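PDB 6M6Q: dicer Related Helicase, which probably couples ATP hydrolysis to RNA binding as a helicase of the RIG-I-like receptor family, represented here by its N-terminal domain. Local coordinates for residues P82-I85 with K86-A90; F221-G224 with N225-L228; D279-K283 with N284-E288. All coordinates share one frame; numbering follows the deposited sequence.

Three local contacts lie at separate bends of a mostly helical domain, and since they lie in series along the chain, none nests within or crosses another. Contact 1 comes first, at residues 82-90: it winds up the short helix 82-87 and turns the chain out of it ahead of the long helix 94-127. About 43 Å further on, centre to centre, contact 2 closes the bend after helix 210-221, on the way to helix 231-236. Contact 3, at residues 279-288, lies about 30 Å from contact 2 between centres and reverses the chain between helices 262-271 and 288-295. Contacts 1 and 3 are on opposite sides of the chain's centre.

Contact 1. Residues P82-I85 with K86-A90; sequences PDMI and KIRNA
One face of the Arg88 guanidinium is met by Met84, whose CG lies 3.8 Å above the Arg88 guanidinium plane, displaced toward the rim rather than over the middle. Beside it, Met84 SD approaches Arg88 NH1 to 3.6 Å. Met84 starts with CG anti to its backbone N (chi1 -174°) and then bends twice, while Arg88 also folds along its length, which is how two residues one helical turn apart come to cross at their ends. The amide of Asn89 is the second flat group. Its ND2 donates to Ile85 O at 2.9 Å, a bent bond of 142°, with the donor standing above the carbonyl plane and the acceptor tilted from the amide plane. Ile85 and Asn89 lie side by side, and Ile85 CG2 packs 3.6 Å from Asn89 ND2. Behind these side chains run the i to i+4 backbone bonds of helix 82-87: Lys86 N bonds to Pro82 O at 3.2 Å, Ile87 N to Asp83 O at 2.9 Å and Arg88 N to Met84 O at 3.1 Å. A type I turn from Ile87 to Ala90 then leads the chain away, and Asn89 reaches back with its side chain to grip the last turn. Met84 is buried against Glu101, Val104 and Thr105 of helix 94-127, and Ile87 touches Ala100. With salt bridges from Asp83 to Arg107 and from Arg88 NH1 to Glu101, the chemistry implies an apolar seat flanked by ion pairs, which docks a short surface helix on the long one.

Contact 2. Residues F221-G224 with N225-L228; sequences FNKG and NHQL
Turned trans to its backbone N at chi1 (-166°) and bent at chi2, Lys223 lays its CG squarely over the His226 ring, 3.8 Å from the ring centroid and 6° off the ring normal. Gln227 instead has CG beside its backbone N and folds at chi2, and this turns its amide back over the bend. There Gln227 NE2 donates to Lys223 O at 3.0 Å in a fairly straight bond (160°), with the acceptor in the plane of the amide. The backbone His226 N binds the same Lys223 O at 3.2 Å from the opposite face of its carbonyl plane, so this oxygen is gripped by two donors and the four-residue turn is closed. Asn225 runs alongside Lys223, its OD1 3.4 Å from Lys223 CG. A leucine in place of Gln227 has no amide to give, and the turn would probably be held less firmly, with Lys223 O left to His226 N and Val220 O without the NE2 bond it now receives. Two polar ends fasten the loop outward: Lys223 NZ forms a salt bridge with Glu147, and Asn225 ND2 bonds to Asp145 and Glu147. His226 ND1 ties the bend back to Glu219 O in the last turn of helix 210-221. The bend thus leaves helix 210-221 and is held against helix 146-152, where His226 also meets Tyr151 edge to face, while Thr267 of helix 262-271 touches His226 too.

Contact 3. Residues D279-K283 with N284-E288; sequences DKKEK and NEHEE
Lys280 O receives Glu285 N at 2.8 Å, a nearly straight 6→1 bond (166°) that closes a six-residue loop. Inside it, Asn284 N bonds to Lys281 O at 3.1 Å. Next to this pair of bonds, Lys280 CB and Glu285 CB pack 3.9 Å apart. Lys281, whose chi1 of 172° swings CG to the far side from its backbone N and whose chain bends at chi2, brings CD over one face of the His286 ring, 3.9 Å from the centroid and offset toward the rim: a CH-pi contact. Lys283 and Glu285 run alongside each other, and Lys283 CB touches Glu285 OE2 at 3.3 Å. Their charged ends make a long salt bridge, Lys283 NZ to Glu285 OE1 at 3.8 Å, likely to be weak at this exposed place. Outward from this shell, Leu162 of helix 162-171 touches both Lys281 and His286 and so backs the lysine-histidine pair. Glu287, which contacts Thr166 and Lys170 of the same helix, lies within the type I turn from Glu285 to Glu288 and takes the N-cap position of helix 288-295. The paired bonds, one nested in the other, around Asn284 in left-handed backbone conformation (phi 62°) form a Schellman motif, with the alkyl contact of Lys280 and Glu285 in the place where that motif commonly has its side-chain packing; here it reverses the chain shortly before the next helix begins.

Contact 1. Residues P82-I85 with K86-A90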
loop_
_atom_site.group_PDB
_atom_site.type_symbol
_atom_site.label_atom_id
_atom_site.label_comp_id
_atom_site.label_asym_id
_atom_site.label_seq_id
_atom_site.Cartn_x
_atom_site.Cartn_y
_atom_site.Cartn_z
ATOM N N PRO B 82 -18.910 19.529 22.612
ATOM C CA PRO B 82 -19.721 20.733 22.410
ATOM C C PRO B 82 -21.156 20.448 21.917
ATOM O O PRO B 82 -22.059 21.115 22.374
ATOM C CB PRO B 82 -18.942 21.526 21.353
ATOM C CG PRO B 82 -17.525 21.018 21.482
ATOM C CD PRO B 82 -17.665 19.553 21.836
ATOM N N ASP B 83 -21.330 19.484 21.007
ATOM C CA ASP B 83 -22.662 19.106 20.472
ATOM C C ASP B 83 -23.468 18.390 21.568
ATOM O O ASP B 83 -24.630 18.756 21.737
ATOM C CB ASP B 83 -22.551 18.266 19.211
ATOM C CG ASP B 83 -21.944 19.024 18.056
ATOM O OD1 ASP B 83 -22.587 19.965 17.587
ATOM O OD2 ASP B 83 -20.830 18.656 17.632
ATOM N N MET B 84 -22.853 17.476 22.337
ATOM C CA MET B 84 -23.520 16.806 23.487
ATOM C C MET B 84 -24.096 17.866 24.427
ATOM O O MET B 84 -25.284 17.718 24.816
ATOM C CB MET B 84 -22.568 15.910 24.280
ATOM C CG MET B 84 -23.258 15.086 25.388
ATOM S SD MET B 84 -24.652 14.084 24.757
ATOM C CE MET B 84 -23.822 12.572 24.283
ATOM N N ILE B 85 -23.300 18.878 24.783
ATOM C CA ILE B 85 -23.703 19.927 25.761
ATOM C C ILE B 85 -24.877 20.700 25.170
ATOM O O ILE B 85 -25.832 20.985 25.937
ATOM C CB ILE B 85 -22.519 20.849 26.132
ATOM C CG1 ILE B 85 -21.455 20.091 26.936
ATOM C CG2 ILE B 85 -22.994 22.111 26.868
ATOM C CD1 ILE B 85 -20.074 20.684 26.822
ATOM N N LYS B 86 -24.870 20.932 23.849
ATOM C CA LYS B 86 -25.933 21.721 23.158
ATOM C C LYS B 86 -27.249 20.924 23.163
ATOM O O LYS B 86 -28.291 21.525 23.446
ATOM C CB LYS B 86 -25.513 22.092 21.736
ATOM C CG LYS B 86 -24.583 23.286 21.627
ATOM C CD LYS B 86 -24.161 23.535 20.217
ATOM C CE LYS B 86 -22.925 24.391 20.102
ATOM N NZ LYS B 86 -22.425 24.397 18.709
ATOM N N ILE B 87 -27.182 19.615 22.902
ATOM C CA ILE B 87 -28.358 18.699 22.890
ATOM C C ILE B 87 -29.023 18.765 24.276
ATOM O O ILE B 87 -30.242 18.967 24.329
ATOM C CB ILE B 87 -27.943 17.256 22.494
ATOM C CG1 ILE B 87 -27.351 17.172 21.069
ATOM C CG2 ILE B 87 -29.094 16.274 22.687
ATOM C CD1 ILE B 87 -28.360 17.208 19.930
ATOM N N ARG B 88 -28.240 18.646 25.353
ATOM C CA ARG B 88 -28.751 18.500 26.750
ATOM C C ARG B 88 -29.306 19.845 27.243
ATOM O O ARG B 88 -29.929 19.865 28.323
ATOM C CB ARG B 88 -27.660 17.978 27.696
ATOM C CG ARG B 88 -27.143 16.591 27.343
ATOM C CD ARG B 88 -27.122 15.631 28.510
ATOM N NE ARG B 88 -25.792 15.533 29.092
ATOM C CZ ARG B 88 -24.955 14.504 28.939
ATOM N NH1 ARG B 88 -25.305 13.442 28.231
ATOM N NH2 ARG B 88 -23.769 14.535 29.518
ATOM N N ASN B 89 -29.087 20.925 26.490
ATOM C CA ASN B 89 -29.547 22.295 26.842
ATOM C C ASN B 89 -30.682 22.744 25.897
ATOM O O ASN B 89 -31.221 23.810 26.136
ATOM C CB ASN B 89 -28.376 23.300 26.827
ATOM C CG ASN B 89 -27.584 23.318 28.125
ATOM O OD1 ASN B 89 -28.107 23.705 29.170
ATOM N ND2 ASN B 89 -26.313 22.927 28.071
ATOM N N ALA B 90 -30.996 21.979 24.845
ATOM C CA ALA B 90 -31.902 22.402 23.738
ATOM C C ALA B 90 -33.383 22.215 24.130
ATOM O O ALA B 90 -34.240 22.775 23.420
ATOM C CB ALA B 90 -31.573 21.642 22.481
#

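Contact 2. Residues F221-G224 with N225-L228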
loop_
_atom_site.group_PDB
_atom_site.type_symbol
_atom_site.label_atom_id
_atom_site.label_comp_id
_atom_site.label_asym_id
_atom_site.label_seq_id
_atom_site.Cartn_x
_atom_site.Cartn_y
_atom_site.Cartn_z
ATOM N N PHE B 221 -9.255 -19.360 16.918
ATOM C CA PHE B 221 -10.122 -19.202 18.121
ATOM C C PHE B 221 -9.495 -19.835 19.376
ATOM O O PHE B 221 -9.762 -19.341 20.459
ATOM C CB PHE B 221 -11.518 -19.772 17.875
ATOM C CG PHE B 221 -12.291 -19.089 16.782
ATOM C CD1 PHE B 221 -12.914 -17.870 16.997
ATOM C CD2 PHE B 221 -12.387 -19.666 15.522
ATOM C CE1 PHE B 221 -13.603 -17.241 15.968
ATOM C CE2 PHE B 221 -13.088 -19.038 14.497
ATOM C CZ PHE B 221 -13.686 -17.826 14.720
ATOM N N ASN B 222 -8.789 -20.957 19.265
ATOM C CA ASN B 222 -8.476 -21.783 20.462
ATOM C C ASN B 222 -6.989 -21.706 20.815
ATOM O O ASN B 222 -6.657 -22.090 21.950
ATOM C CB ASN B 222 -9.007 -23.206 20.303
ATOM C CG ASN B 222 -10.520 -23.234 20.296
ATOM O OD1 ASN B 222 -11.135 -23.889 19.457
ATOM N ND2 ASN B 222 -11.123 -22.452 21.178
ATOM N N LYS B 223 -6.125 -21.207 19.926
ATOM C CA LYS B 223 -4.694 -20.961 20.278
ATOM C C LYS B 223 -4.595 -19.669 21.091
ATOM O O LYS B 223 -4.934 -18.609 20.555
ATOM C CB LYS B 223 -3.793 -20.910 19.048
ATOM C CG LYS B 223 -2.310 -21.004 19.352
ATOM C CD LYS B 223 -1.807 -22.445 19.389
ATOM C CE LYS B 223 -0.442 -22.580 20.033
ATOM N NZ LYS B 223 0.637 -22.606 19.016
ATOM N N GLY B 224 -4.159 -19.783 22.350
ATOM C CA GLY B 224 -4.179 -18.712 23.362
ATOM C C GLY B 224 -3.298 -17.526 22.990
ATOM O O GLY B 224 -3.660 -16.414 23.359
ATOM N N ASN B 225 -2.151 -17.748 22.334
ATOM C CA ASN B 225 -1.197 -16.647 22.008
ATOM C C ASN B 225 -1.518 -16.066 20.616
ATOM O O ASN B 225 -0.784 -15.188 20.175
ATOM C CB ASN B 225 0.268 -17.065 22.186
ATOM C CG ASN B 225 0.660 -18.360 21.499
ATOM O OD1 ASN B 225 0.014 -18.800 20.544
ATOM N ND2 ASN B 225 1.750 -18.959 21.958
ATOM N N HIS B 226 -2.599 -16.510 19.973
ATOM C CA HIS B 226 -3.152 -15.894 18.734
ATOM C C HIS B 226 -4.358 -15.019 19.091
ATOM O O HIS B 226 -5.201 -14.761 18.193
ATOM C CB HIS B 226 -3.523 -16.975 17.726
ATOM C CG HIS B 226 -2.355 -17.729 17.206
ATOM N ND1 HIS B 226 -2.493 -18.674 16.218
ATOM C CD2 HIS B 226 -1.029 -17.629 17.459
ATOM C CE1 HIS B 226 -1.315 -19.172 15.920
ATOM N NE2 HIS B 226 -0.396 -18.545 16.665
ATOM N N GLN B 227 -4.474 -14.662 20.371
ATOM C CA GLN B 227 -5.584 -13.862 20.944
ATOM C C GLN B 227 -4.981 -12.597 21.520
ATOM O O GLN B 227 -3.862 -12.678 22.067
ATOM C CB GLN B 227 -6.299 -14.599 22.077
ATOM C CG GLN B 227 -6.598 -16.054 21.792
ATOM C CD GLN B 227 -7.673 -16.183 20.759
ATOM O OE1 GLN B 227 -8.673 -15.460 20.792
ATOM N NE2 GLN B 227 -7.451 -17.074 19.802
ATOM N N LEU B 228 -5.669 -11.467 21.373
ATOM C CA LEU B 228 -5.178 -10.163 21.867
ATOM C C LEU B 228 -5.545 -10.062 23.339
ATOM O O LEU B 228 -6.571 -10.641 23.729
ATOM C CB LEU B 228 -5.782 -9.025 21.038
ATOM C CG LEU B 228 -5.594 -9.131 19.517
ATOM C CD1 LEU B 228 -6.353 -8.017 18.801
ATOM C CD2 LEU B 228 -4.108 -9.102 19.129
#

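Contact 3. Residues D279-K283 with N284-E288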
loop_
_atom_site.group_PDB
_atom_site.type_symbol
_atom_site.label_atom_id
_atom_site.label_comp_id
_atom_site.label_asym_id
_atom_site.label_seq_id
_atom_site.Cartn_x
_atom_site.Cartn_y
_atom_site.Cartn_z
ATOM N N ASP B 279 1.011 -35.912 1.059
ATOM C CA ASP B 279 0.451 -37.186 0.522
ATOM C C ASP B 279 -0.379 -36.919 -0.739
ATOM O O ASP B 279 -0.561 -37.870 -1.521
ATOM C CB ASP B 279 -0.391 -37.916 1.572
ATOM C CG ASP B 279 0.391 -38.293 2.817
ATOM O OD1 ASP B 279 1.543 -38.745 2.670
ATOM O OD2 ASP B 279 -0.161 -38.139 3.921
ATOM N N LYS B 280 -0.863 -35.689 -0.934
ATOM C CA LYS B 280 -1.840 -35.373 -2.014
ATOM C C LYS B 280 -1.096 -35.030 -3.312
ATOM O O LYS B 280 -1.786 -34.717 -4.310
ATOM C CB LYS B 280 -2.775 -34.216 -1.656
ATOM C CG LYS B 280 -2.939 -33.892 -0.185
ATOM C CD LYS B 280 -3.694 -32.608 0.018
ATOM C CE LYS B 280 -5.165 -32.820 0.283
ATOM N NZ LYS B 280 -5.426 -32.961 1.735
ATOM N N LYS B 281 0.246 -35.096 -3.316
ATOM C CA LYS B 281 1.071 -34.800 -4.521
ATOM C C LYS B 281 0.832 -35.896 -5.578
ATOM O O LYS B 281 0.775 -35.547 -6.781
ATOM C CB LYS B 281 2.550 -34.666 -4.136
ATOM C CG LYS B 281 3.542 -34.562 -5.297
ATOM C CD LYS B 281 3.296 -33.394 -6.282
ATOM C CE LYS B 281 4.099 -33.527 -7.570
ATOM N NZ LYS B 281 3.297 -33.187 -8.774
ATOM N N GLU B 282 0.672 -37.156 -5.146
ATOM C CA GLU B 282 0.469 -38.343 -6.032
ATOM C C GLU B 282 -0.747 -38.108 -6.950
ATOM O O GLU B 282 -0.633 -38.400 -8.157
ATOM C CB GLU B 282 0.296 -39.620 -5.193
ATOM C CG GLU B 282 0.311 -40.910 -6.013
ATOM C CD GLU B 282 1.698 -41.459 -6.327
ATOM O OE1 GLU B 282 2.482 -41.664 -5.373
ATOM O OE2 GLU B 282 1.993 -41.689 -7.525
ATOM N N LYS B 283 -1.848 -37.576 -6.400
ATOM C CA LYS B 283 -3.148 -37.381 -7.110
ATOM C C LYS B 283 -3.245 -35.953 -7.677
ATOM O O LYS B 283 -4.301 -35.628 -8.276
ATOM C CB LYS B 283 -4.319 -37.655 -6.160
ATOM C CG LYS B 283 -4.407 -39.077 -5.617
ATOM C CD LYS B 283 -5.734 -39.766 -5.927
ATOM C CE LYS B 283 -6.944 -39.012 -5.404
ATOM N NZ LYS B 283 -8.100 -39.121 -6.326
ATOM N N ASN B 284 -2.196 -35.136 -7.487
ATOM C CA ASN B 284 -2.103 -33.717 -7.937
ATOM C C ASN B 284 -3.205 -32.881 -7.252
ATOM O O ASN B 284 -3.779 -31.996 -7.927
ATOM C CB ASN B 284 -2.150 -33.608 -9.470
ATOM C CG ASN B 284 -1.070 -32.709 -10.033
ATOM O OD1 ASN B 284 0.017 -33.174 -10.384
ATOM N ND2 ASN B 284 -1.346 -31.418 -10.098
ATOM N N GLU B 285 -3.415 -33.079 -5.940
ATOM C CA GLU B 285 -4.421 -32.334 -5.126
ATOM C C GLU B 285 -3.711 -31.477 -4.057
ATOM O O GLU B 285 -4.403 -30.962 -3.177
ATOM C CB GLU B 285 -5.405 -33.283 -4.427
ATOM C CG GLU B 285 -6.011 -34.371 -5.302
ATOM C CD GLU B 285 -6.648 -35.502 -4.495
ATOM O OE1 GLU B 285 -7.880 -35.736 -4.648
ATOM O OE2 GLU B 285 -5.921 -36.124 -3.680
ATOM N N HIS B 286 -2.382 -31.355 -4.123
ATOM C CA HIS B 286 -1.517 -30.723 -3.080
ATOM C C HIS B 286 -1.772 -29.202 -2.978
ATOM O O HIS B 286 -1.384 -28.609 -1.950
ATOM C CB HIS B 286 -0.039 -31.025 -3.361
ATOM C CG HIS B 286 0.385 -30.700 -4.755
ATOM N ND1 HIS B 286 -0.038 -31.438 -5.846
ATOM C CD2 HIS B 286 1.155 -29.702 -5.242
ATOM C CE1 HIS B 286 0.455 -30.906 -6.943
ATOM N NE2 HIS B 286 1.199 -29.846 -6.596
ATOM N N GLU B 287 -2.370 -28.589 -4.005
ATOM C CA GLU B 287 -2.690 -27.136 -4.025
ATOM C C GLU B 287 -4.212 -26.926 -3.933
ATOM O O GLU B 287 -4.659 -25.802 -4.212
ATOM C CB GLU B 287 -2.128 -26.486 -5.290
ATOM C CG GLU B 287 -0.621 -26.598 -5.424
ATOM C CD GLU B 287 -0.041 -25.958 -6.678
ATOM O OE1 GLU B 287 -0.655 -26.106 -7.759
ATOM O OE2 GLU B 287 1.033 -25.313 -6.572
ATOM N N GLU B 288 -4.960 -27.938 -3.467
ATOM C CA GLU B 288 -6.442 -27.906 -3.298
ATOM C C GLU B 288 -6.814 -26.800 -2.313
ATOM O O GLU B 288 -7.863 -26.150 -2.536
ATOM C CB GLU B 288 -6.955 -29.248 -2.773
ATOM C CG GLU B 288 -8.283 -29.676 -3.362
ATOM C CD GLU B 288 -8.537 -31.177 -3.324
ATOM O OE1 GLU B 288 -8.758 -31.721 -2.213
ATOM O OE2 GLU B 288 -8.503 -31.803 -4.401
#